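Local coordinates for nucleocapsid protein (Sin Nombre virus, PDB 2IC6) that probably packages the viral RNA genome and, through the antiparallel coiled-coil domain that makes up this fragment, is thought to help nucleocapsid subunits assemble, at residues 16-21 with 63-68; 23-28 with 56-61. The protein carries 1 engineered substitution. All coordinates share one frame; numbering follows the deposited sequence.

Contact 1 (16-21 with 63-68); sequences LHEQRL and ELKREL. Engineered in segment 16-21: Arg20 (natural residue Gln).
The imidazole of His17 is sandwiched: the CD1 methyl of Leu64 lies over one face, 3.9 Å from ND1, while NH2 of Arg20, an engineered residue, lies off-centre above the opposite face. At the rim, ND1 is hydrogen-bonded to the carbonyl O of Asn13, one turn earlier on the same helix, so ND1 is satisfied within its own helix while the ring face meets the other. The guanidinium of Arg20 in turn has the carbonyl carbon of Leu16 at its edge, in plane. His17 and Leu64 both point across the interface and their side chains meet at about a right angle. Beside the His17-Leu64 pair is a salt bridge in which NZ of Lys65 donates to OE1 of Glu18 at 2.7 Å, almost straight on to the carboxylate's C-O bond. The two chains reach it differently. That of Lys65 is fully extended beyond CG, whereas Glu18 folds at chi2 (-76°), which swings its carboxylate over toward the partner helix. Seen on the scale of the fold, His17 of helix 6-37 acts as a knob in the hole formed by Leu57, Lys60, Leu61 and Leu64 of helix 41-74, the knobs-into-holes packing of a coiled coil. Leu64 in its turn reaches Asn13 and Ile14 on helix 6-37.

Contact 2 (23-28 with 56-61); sequences TTRQKL and ALETKL
Glu58, Arg25 and Leu57 bury the most surface here, and the first two form a salt bridge across the flank of the coiled coil. OE2 of Glu58 lies at the edge of the Arg25 guanidinium, only 7° out of its plane, and takes the NH1 hydrogen through its syn lone pair at 2.6 Å. A weak second bond runs to the same oxygen from NE, at 3.2 Å and with a bent angle of 130°. One carboxylate oxygen thus receives both donors, and the guanidinium and carboxylate planes stay 36° apart rather than lying flush. Both chains are extended, that of Arg25 from CG to NE and that of Glu58 beyond CG, and they meet at about a right angle. Leu57 faces helix 6-37 beside this bridge. In the Thr24 conformer described, Leu57 CD1 lies 3.6 Å from Thr24 OG1, which is hydrogen-bonded to the carbonyl O of Arg20 on its own helix; a second conformer was also deposited, so the hydroxyl's place is less certain. From helix 6-37, Thr24 also packs on Ala53 and Arg25 on Val54, just before 56-61 on helix 41-74, while Leu57 reaches back to His17 on helix 6-37.

Heptad repetition relates the two contacts: moving seven residues forward on helix 6-37 and seven back on helix 41-74 turns the pairs of contact 1 into those of contact 2, with the salt-bridge charges exchanged between helices. Their centres are 10 Å apart, and contact 2 is nested inside the chain loop closed by contact 1, as an antiparallel hairpin requires. Leu61 joins them, its CD2 lying 3.6 Å from His17 CB and its CD1 3.7 Å from Leu21 CD2, so that the packing runs on unbroken from one contact to the other. In this two-helix fragment, such layers and their flanking salt bridges probably help to hold the hairpin together.

Contact 1 (16-21 with 63-68)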
ATOM      1  N   LEU A  16       5.074   7.827  -5.092  1.00 13.75           N
ATOM      2  CA  LEU A  16       5.761   7.444  -3.877  1.00 14.52           C
ATOM      3  C   LEU A  16       4.968   6.357  -3.210  1.00 13.48           C
ATOM      4  O   LEU A  16       5.549   5.362  -2.753  1.00 14.73           O
ATOM      5  CB  LEU A  16       5.927   8.635  -2.984  1.00 15.16           C
ATOM      6  CG  LEU A  16       6.593   8.398  -1.651  1.00 19.41           C
ATOM      7  CD1 LEU A  16       7.956   7.880  -1.904  1.00 24.02           C
ATOM      8  CD2 LEU A  16       6.547   9.708  -0.882  1.00 22.66           C
ATOM      9  N   HIS A  17       3.637   6.512  -3.178  1.00 11.90           N
ATOM     10  CA  HIS A  17       2.828   5.474  -2.540  1.00 12.21           C
ATOM     11  C   HIS A  17       2.791   4.168  -3.333  1.00 10.40           C
ATOM     12  O   HIS A  17       2.783   3.110  -2.686  1.00 11.16           O
ATOM     13  CB  HIS A  17       1.460   6.028  -2.212  1.00 12.11           C
ATOM     14  CG  HIS A  17       1.452   6.935  -1.007  1.00 14.97           C
ATOM     15  ND1 HIS A  17       1.793   8.270  -1.089  1.00 14.18           N
ATOM     16  CD2 HIS A  17       1.128   6.709   0.295  1.00 17.20           C
ATOM     17  CE1 HIS A  17       1.674   8.812   0.119  1.00 16.34           C
ATOM     18  NE2 HIS A  17       1.277   7.890   0.973  1.00 18.21           N
ATOM     19  N   GLU A  18       2.759   4.237  -4.667  1.00 10.45           N
ATOM     20  CA  GLU A  18       2.807   3.033  -5.461  1.00 10.94           C
ATOM     21  C   GLU A  18       4.117   2.291  -5.246  1.00 10.62           C
ATOM     22  O   GLU A  18       4.163   1.049  -5.167  1.00 10.50           O
ATOM     23  CB  GLU A  18       2.688   3.366  -6.931  1.00 11.91           C
ATOM     24  CG  GLU A  18       1.363   3.847  -7.335  1.00 13.51           C
ATOM     25  CD  GLU A  18       0.283   2.833  -7.459  1.00 15.75           C
ATOM     26  OE1 GLU A  18      -0.803   3.199  -8.013  1.00 21.34           O
ATOM     27  OE2 GLU A  18       0.421   1.642  -7.043  1.00 17.03           O
ATOM     28  N   GLN A  19       5.226   3.017  -5.142  1.00 10.37           N
ATOM     29  CA  GLN A  19       6.516   2.399  -4.882  1.00 10.12           C
ATOM     30  C   GLN A  19       6.521   1.741  -3.515  1.00 10.65           C
ATOM     31  O   GLN A  19       6.992   0.591  -3.367  1.00 10.33           O
ATOM     32  CB  GLN A  19       7.642   3.428  -5.032  1.00 10.44           C
ATOM     33  CG  GLN A  19       7.746   3.929  -6.465  1.00 10.48           C
ATOM     34  CD  GLN A  19       8.905   4.887  -6.689  1.00 10.99           C
ATOM     35  OE1 GLN A  19       9.394   5.503  -5.750  1.00 15.81           O
ATOM     36  NE2 GLN A  19       9.306   5.070  -7.933  1.00 11.23           N
ATOM     37  N   ARG A  20       6.004   2.441  -2.487  1.00 10.48           N
ATOM     38  CA  ARG A  20       5.953   1.861  -1.156  1.00 11.11           C
ATOM     39  C   ARG A  20       5.005   0.630  -1.139  1.00  9.01           C
ATOM     40  O   ARG A  20       5.257  -0.300  -0.428  1.00 10.67           O
ATOM     41  CB  ARG A  20       5.441   2.894  -0.200  1.00 11.07           C
ATOM     42  CG  ARG A  20       6.340   3.902   0.074  1.00 18.66           C
ATOM     43  CD  ARG A  20       5.856   4.777   1.220  1.00 24.40           C
ATOM     44  NE  ARG A  20       5.285   6.006   0.738  1.00 36.97           N
ATOM     45  CZ  ARG A  20       5.039   7.052   1.509  1.00 39.53           C
ATOM     46  NH1 ARG A  20       5.317   6.996   2.792  1.00 41.93           N
ATOM     47  NH2 ARG A  20       4.531   8.149   0.991  1.00 40.30           N
ATOM     48  N   LEU A  21       3.959   0.665  -1.940  1.00  9.45           N
ATOM     49  CA  LEU A  21       3.064  -0.486  -2.028  1.00  9.33           C
ATOM     50  C   LEU A  21       3.829  -1.704  -2.552  1.00  8.65           C
ATOM     51  O   LEU A  21       3.650  -2.810  -2.057  1.00  9.01           O
ATOM     52  CB  LEU A  21       1.857  -0.156  -2.847  1.00  9.69           C
ATOM     53  CG  LEU A  21       0.815  -1.264  -2.975  1.00 10.02           C
ATOM     54  CD1 LEU A  21       0.315  -1.764  -1.623  1.00 11.06           C
ATOM     55  CD2 LEU A  21      -0.346  -0.826  -3.877  1.00 11.38           C
ATOM     56  N   GLU A  63      -7.744   7.088  -2.277  1.00 11.19           N
ATOM     57  CA  GLU A  63      -8.107   8.470  -2.008  1.00 12.14           C
ATOM     58  C   GLU A  63      -7.373   9.416  -2.949  1.00 11.16           C
ATOM     59  O   GLU A  63      -8.006  10.300  -3.559  1.00 12.37           O
ATOM     60  CB  GLU A  63      -7.817   8.831  -0.583  1.00 12.61           C
ATOM     61  CG  GLU A  63      -8.557   8.098   0.516  1.00 17.35           C
ATOM     62  CD  GLU A  63      -7.945   8.352   1.936  1.00 19.56           C
ATOM     63  OE1 GLU A  63      -8.240   7.536   2.826  1.00 25.52           O
ATOM     64  OE2 GLU A  63      -7.198   9.343   2.162  1.00 24.04           O
ATOM     65  N   LEU A  64      -6.061   9.266  -3.059  1.00 10.46           N
ATOM     66  CA  LEU A  64      -5.270  10.104  -3.904  1.00 10.35           C
ATOM     67  C   LEU A  64      -5.756  10.029  -5.380  1.00  9.97           C
ATOM     68  O   LEU A  64      -5.885  11.041  -6.068  1.00 11.53           O
ATOM     69  CB  LEU A  64      -3.816   9.726  -3.852  1.00 11.57           C
ATOM     70  CG  LEU A  64      -3.063  10.025  -2.557  1.00 11.47           C
ATOM     71  CD1 LEU A  64      -1.704   9.313  -2.576  1.00 13.66           C
ATOM     72  CD2 LEU A  64      -2.856  11.560  -2.404  1.00 16.51           C
ATOM     73  N   LYS A  65      -6.032   8.816  -5.857  1.00 10.18           N
ATOM     74  CA  LYS A  65      -6.399   8.627  -7.234  1.00 10.70           C
ATOM     75  C   LYS A  65      -7.771   9.241  -7.513  1.00 10.42           C
ATOM     76  O   LYS A  65      -7.995   9.878  -8.564  1.00 11.39           O
ATOM     77  CB  LYS A  65      -6.375   7.150  -7.583  1.00 11.77           C
ATOM     78  CG  LYS A  65      -4.996   6.566  -7.646  1.00 12.13           C
ATOM     79  CD  LYS A  65      -5.002   5.082  -7.826  1.00 13.58           C
ATOM     80  CE  LYS A  65      -3.620   4.565  -7.919  1.00 15.92           C
ATOM     81  NZ  LYS A  65      -3.534   3.135  -8.149  1.00 17.10           N
ATOM     82  N   ARG A  66      -8.723   9.066  -6.609  1.00 10.69           N
ATOM     83  CA  ARG A  66     -10.050   9.688  -6.799  1.00 11.61           C
ATOM     84  C   ARG A  66      -9.929  11.191  -6.807  1.00 10.92           C
ATOM     85  O   ARG A  66     -10.641  11.891  -7.564  1.00 11.91           O
ATOM     86  CB  ARG A  66     -11.032   9.160  -5.767  1.00 12.11           C
ATOM     87  CG  ARG A  66     -11.561   7.732  -6.086  1.00 15.62           C
ATOM     88  CD  ARG A  66     -12.502   7.189  -5.018  1.00 17.20           C
ATOM     89  NE  ARG A  66     -13.089   5.878  -5.337  1.00 19.65           N
ATOM     90  CZ  ARG A  66     -14.224   5.680  -6.028  1.00 20.23           C
ATOM     91  NH1 ARG A  66     -14.991   6.680  -6.517  1.00 19.17           N
ATOM     92  NH2 ARG A  66     -14.594   4.415  -6.234  1.00 21.76           N
ATOM     93  N   GLU A  67      -9.100  11.748  -5.938  1.00 10.19           N
ATOM     94  CA  GLU A  67      -8.913  13.218  -5.912  1.00  9.95           C
ATOM     95  C   GLU A  67      -8.228  13.702  -7.173  1.00 10.60           C
ATOM     96  O   GLU A  67      -8.614  14.736  -7.721  1.00 11.06           O
ATOM     97  CB  GLU A  67      -8.189  13.636  -4.681  1.00 10.76           C
ATOM     98  CG  GLU A  67      -9.131  13.418  -3.494  1.00 11.61           C
ATOM     99  CD  GLU A  67      -8.576  13.902  -2.136  1.00 13.24           C
ATOM    100  OE1 GLU A  67      -7.639  14.743  -2.105  1.00 15.19           O
ATOM    101  OE2 GLU A  67      -9.234  13.561  -1.130  1.00 14.64           O
ATOM    102  N   LEU A  68      -7.188  13.015  -7.671  1.00 10.96           N
ATOM    103  CA  LEU A  68      -6.574  13.432  -8.923  1.00 11.25           C
ATOM    104  C   LEU A  68      -7.572  13.407 -10.080  1.00 11.17           C
ATOM    105  O   LEU A  68      -7.548  14.312 -10.923  1.00 12.03           O
ATOM    106  CB  LEU A  68      -5.351  12.546  -9.203  1.00 10.50           C
ATOM    107  CG  LEU A  68      -4.553  12.975 -10.437  1.00 11.26           C
ATOM    108  CD1 LEU A  68      -4.111  14.410 -10.468  1.00 12.51           C
ATOM    109  CD2 LEU A  68      -3.356  12.028 -10.641  1.00 12.42           C
TER

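Contact 2 (23-28 with 56-61)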
ATOM      1  N   THR A  23       7.115  -2.410  -2.303  1.00  8.89           N
ATOM      2  CA  THR A  23       8.031  -2.934  -1.344  1.00  9.44           C
ATOM      3  C   THR A  23       7.293  -3.539  -0.155  1.00  8.89           C
ATOM      4  O   THR A  23       7.690  -4.628   0.354  1.00  9.96           O
ATOM      5  CB  THR A  23       9.031  -1.856  -0.932  1.00 10.82           C
ATOM      6  OG1 THR A  23       8.448  -0.765  -0.376  1.00 14.42           O
ATOM      7  CG2 THR A  23       9.778  -1.403  -2.110  1.00 14.24           C
ATOM      8  N   THR A  24       6.221  -2.911   0.293  1.00  9.20           N
ATOM      9  CA  THR A  24       5.436  -3.450   1.393  1.00  9.50           C
ATOM     10  C   THR A  24       4.765  -4.747   1.004  1.00  8.60           C
ATOM     11  O   THR A  24       4.665  -5.685   1.811  1.00  9.54           O
ATOM     12  CB  THR A  24       4.477  -2.429   1.965  0.70 10.69           C
ATOM     13  OG1 THR A  24       5.189  -1.221   2.269  0.70 11.83           O
ATOM     14  CG2 THR A  24       3.984  -2.894   3.304  0.70 15.84           C
ATOM     15  N   ARG A  25       4.290  -4.857  -0.226  1.00  8.59           N
ATOM     16  CA  ARG A  25       3.703  -6.108  -0.695  1.00  9.18           C
ATOM     17  C   ARG A  25       4.739  -7.212  -0.760  1.00  9.28           C
ATOM     18  O   ARG A  25       4.393  -8.380  -0.503  1.00 10.04           O
ATOM     19  CB  ARG A  25       2.970  -5.934  -2.031  1.00  9.07           C
ATOM     20  CG  ARG A  25       1.569  -5.480  -1.900  1.00 12.18           C
ATOM     21  CD  ARG A  25       0.760  -5.455  -3.204  1.00 14.20           C
ATOM     22  NE  ARG A  25      -0.739  -5.425  -2.964  1.00 13.96           N
ATOM     23  CZ  ARG A  25      -1.454  -6.454  -2.510  1.00 14.57           C
ATOM     24  NH1 ARG A  25      -2.688  -6.289  -2.187  1.00 16.09           N
ATOM     25  NH2 ARG A  25      -0.925  -7.698  -2.394  1.00 16.60           N
ATOM     26  N   GLN A  26       5.982  -6.915  -1.069  1.00  9.15           N
ATOM     27  CA  GLN A  26       7.009  -7.971  -1.035  1.00  9.68           C
ATOM     28  C   GLN A  26       7.195  -8.470   0.389  1.00  9.71           C
ATOM     29  O   GLN A  26       7.303  -9.662   0.641  1.00 10.27           O
ATOM     30  CB  GLN A  26       8.328  -7.485  -1.656  1.00 10.22           C
ATOM     31  CG  GLN A  26       9.344  -8.593  -1.636  1.00 12.54           C
ATOM     32  CD  GLN A  26       8.927  -9.798  -2.413  1.00 14.77           C
ATOM     33  OE1 GLN A  26       8.514  -9.683  -3.547  1.00 17.75           O
ATOM     34  NE2 GLN A  26       9.013 -10.970  -1.808  1.00 19.96           N
ATOM     35  N   LYS A  27       7.239  -7.544   1.341  1.00  9.20           N
ATOM     36  CA  LYS A  27       7.339  -7.918   2.745  1.00  9.85           C
ATOM     37  C   LYS A  27       6.133  -8.764   3.185  1.00  8.99           C
ATOM     38  O   LYS A  27       6.268  -9.702   3.952  1.00 10.35           O
ATOM     39  CB  LYS A  27       7.501  -6.647   3.608  1.00 10.17           C
ATOM     40  CG  LYS A  27       8.799  -5.900   3.391  1.00 11.51           C
ATOM     41  CD  LYS A  27       8.771  -4.546   4.041  1.00 13.89           C
ATOM     42  CE  LYS A  27      10.038  -3.815   3.924  0.80 18.41           C
ATOM     43  NZ  LYS A  27      10.792  -4.144   5.154  0.80 18.52           N
ATOM     44  N   LEU A  28       4.949  -8.431   2.671  1.00  8.74           N
ATOM     45  CA  LEU A  28       3.783  -9.251   2.924  1.00  8.63           C
ATOM     46  C   LEU A  28       3.933 -10.651   2.351  1.00  9.11           C
ATOM     47  O   LEU A  28       3.622 -11.627   3.039  1.00  9.83           O
ATOM     48  CB  LEU A  28       2.533  -8.546   2.356  1.00  9.21           C
ATOM     49  CG  LEU A  28       1.250  -9.349   2.410  1.00  9.76           C
ATOM     50  CD1 LEU A  28       0.905  -9.741   3.834  1.00 10.40           C
ATOM     51  CD2 LEU A  28       0.140  -8.590   1.731  1.00 12.26           C
ATOM     52  N   ALA A  56      -3.478  -0.300   4.302  1.00  8.66           N
ATOM     53  CA  ALA A  56      -3.486   1.118   4.565  1.00  9.41           C
ATOM     54  C   ALA A  56      -2.945   1.907   3.389  1.00  9.14           C
ATOM     55  O   ALA A  56      -3.464   2.980   3.048  1.00  9.56           O
ATOM     56  CB  ALA A  56      -2.728   1.434   5.839  1.00 10.55           C
ATOM     57  N   LEU A  57      -1.921   1.385   2.719  1.00  8.85           N
ATOM     58  CA  LEU A  57      -1.396   2.042   1.503  1.00  9.47           C
ATOM     59  C   LEU A  57      -2.394   2.022   0.371  1.00  8.93           C
ATOM     60  O   LEU A  57      -2.555   3.022  -0.321  1.00  9.15           O
ATOM     61  CB  LEU A  57      -0.102   1.340   1.074  1.00 10.09           C
ATOM     62  CG  LEU A  57       1.150   1.710   1.830  1.00 11.39           C
ATOM     63  CD1 LEU A  57       2.261   0.688   1.578  1.00 12.58           C
ATOM     64  CD2 LEU A  57       1.620   3.117   1.479  1.00 15.19           C
ATOM     65  N   GLU A  58      -3.080   0.908   0.210  1.00  8.34           N
ATOM     66  CA  GLU A  58      -4.067   0.824  -0.834  1.00  8.85           C
ATOM     67  C   GLU A  58      -5.205   1.832  -0.554  1.00  9.13           C
ATOM     68  O   GLU A  58      -5.688   2.512  -1.489  1.00  9.78           O
ATOM     69  CB  GLU A  58      -4.646  -0.597  -0.924  1.00  9.01           C
ATOM     70  CG  GLU A  58      -3.673  -1.549  -1.570  1.00 10.33           C
ATOM     71  CD  GLU A  58      -3.944  -2.992  -1.463  1.00 11.59           C
ATOM     72  OE1 GLU A  58      -4.710  -3.389  -0.567  1.00 13.76           O
ATOM     73  OE2 GLU A  58      -3.300  -3.718  -2.246  1.00 15.05           O
ATOM     74  N   THR A  59      -5.635   1.986   0.683  1.00  8.68           N
ATOM     75  CA  THR A  59      -6.639   2.964   1.008  1.00 10.22           C
ATOM     76  C   THR A  59      -6.206   4.362   0.652  1.00  9.07           C
ATOM     77  O   THR A  59      -6.961   5.127   0.046  1.00 10.45           O
ATOM     78  CB  THR A  59      -7.080   2.836   2.471  1.00 10.47           C
ATOM     79  OG1 THR A  59      -7.670   1.567   2.639  1.00 13.66           O
ATOM     80  CG2 THR A  59      -8.017   3.946   2.899  1.00 12.40           C
ATOM     81  N   LYS A  60      -5.021   4.732   1.084  1.00  9.29           N
ATOM     82  CA  LYS A  60      -4.497   6.034   0.787  1.00 10.11           C
ATOM     83  C   LYS A  60      -4.356   6.285  -0.702  1.00 10.08           C
ATOM     84  O   LYS A  60      -4.757   7.340  -1.197  1.00 10.94           O
ATOM     85  CB  LYS A  60      -3.134   6.183   1.476  1.00 11.55           C
ATOM     86  CG  LYS A  60      -2.420   7.498   1.178  1.00 13.31           C
ATOM     87  CD  LYS A  60      -3.077   8.692   1.741  1.00 15.38           C
ATOM     88  CE  LYS A  60      -2.342   9.975   1.336  1.00 16.98           C
ATOM     89  NZ  LYS A  60      -2.851  11.104   2.120  1.00 20.23           N
ATOM     90  N   LEU A  61      -3.879   5.301  -1.459  1.00  9.79           N
ATOM     91  CA  LEU A  61      -3.839   5.405  -2.904  1.00 10.41           C
ATOM     92  C   LEU A  61      -5.170   5.601  -3.544  1.00 10.13           C
ATOM     93  O   LEU A  61      -5.298   6.397  -4.483  1.00 11.41           O
ATOM     94  CB  LEU A  61      -3.160   4.153  -3.482  1.00 10.53           C
ATOM     95  CG  LEU A  61      -1.655   4.215  -3.491  1.00 12.17           C
ATOM     96  CD1 LEU A  61      -1.051   2.778  -3.586  1.00 14.06           C
ATOM     97  CD2 LEU A  61      -1.151   5.189  -4.574  1.00 15.06           C
TER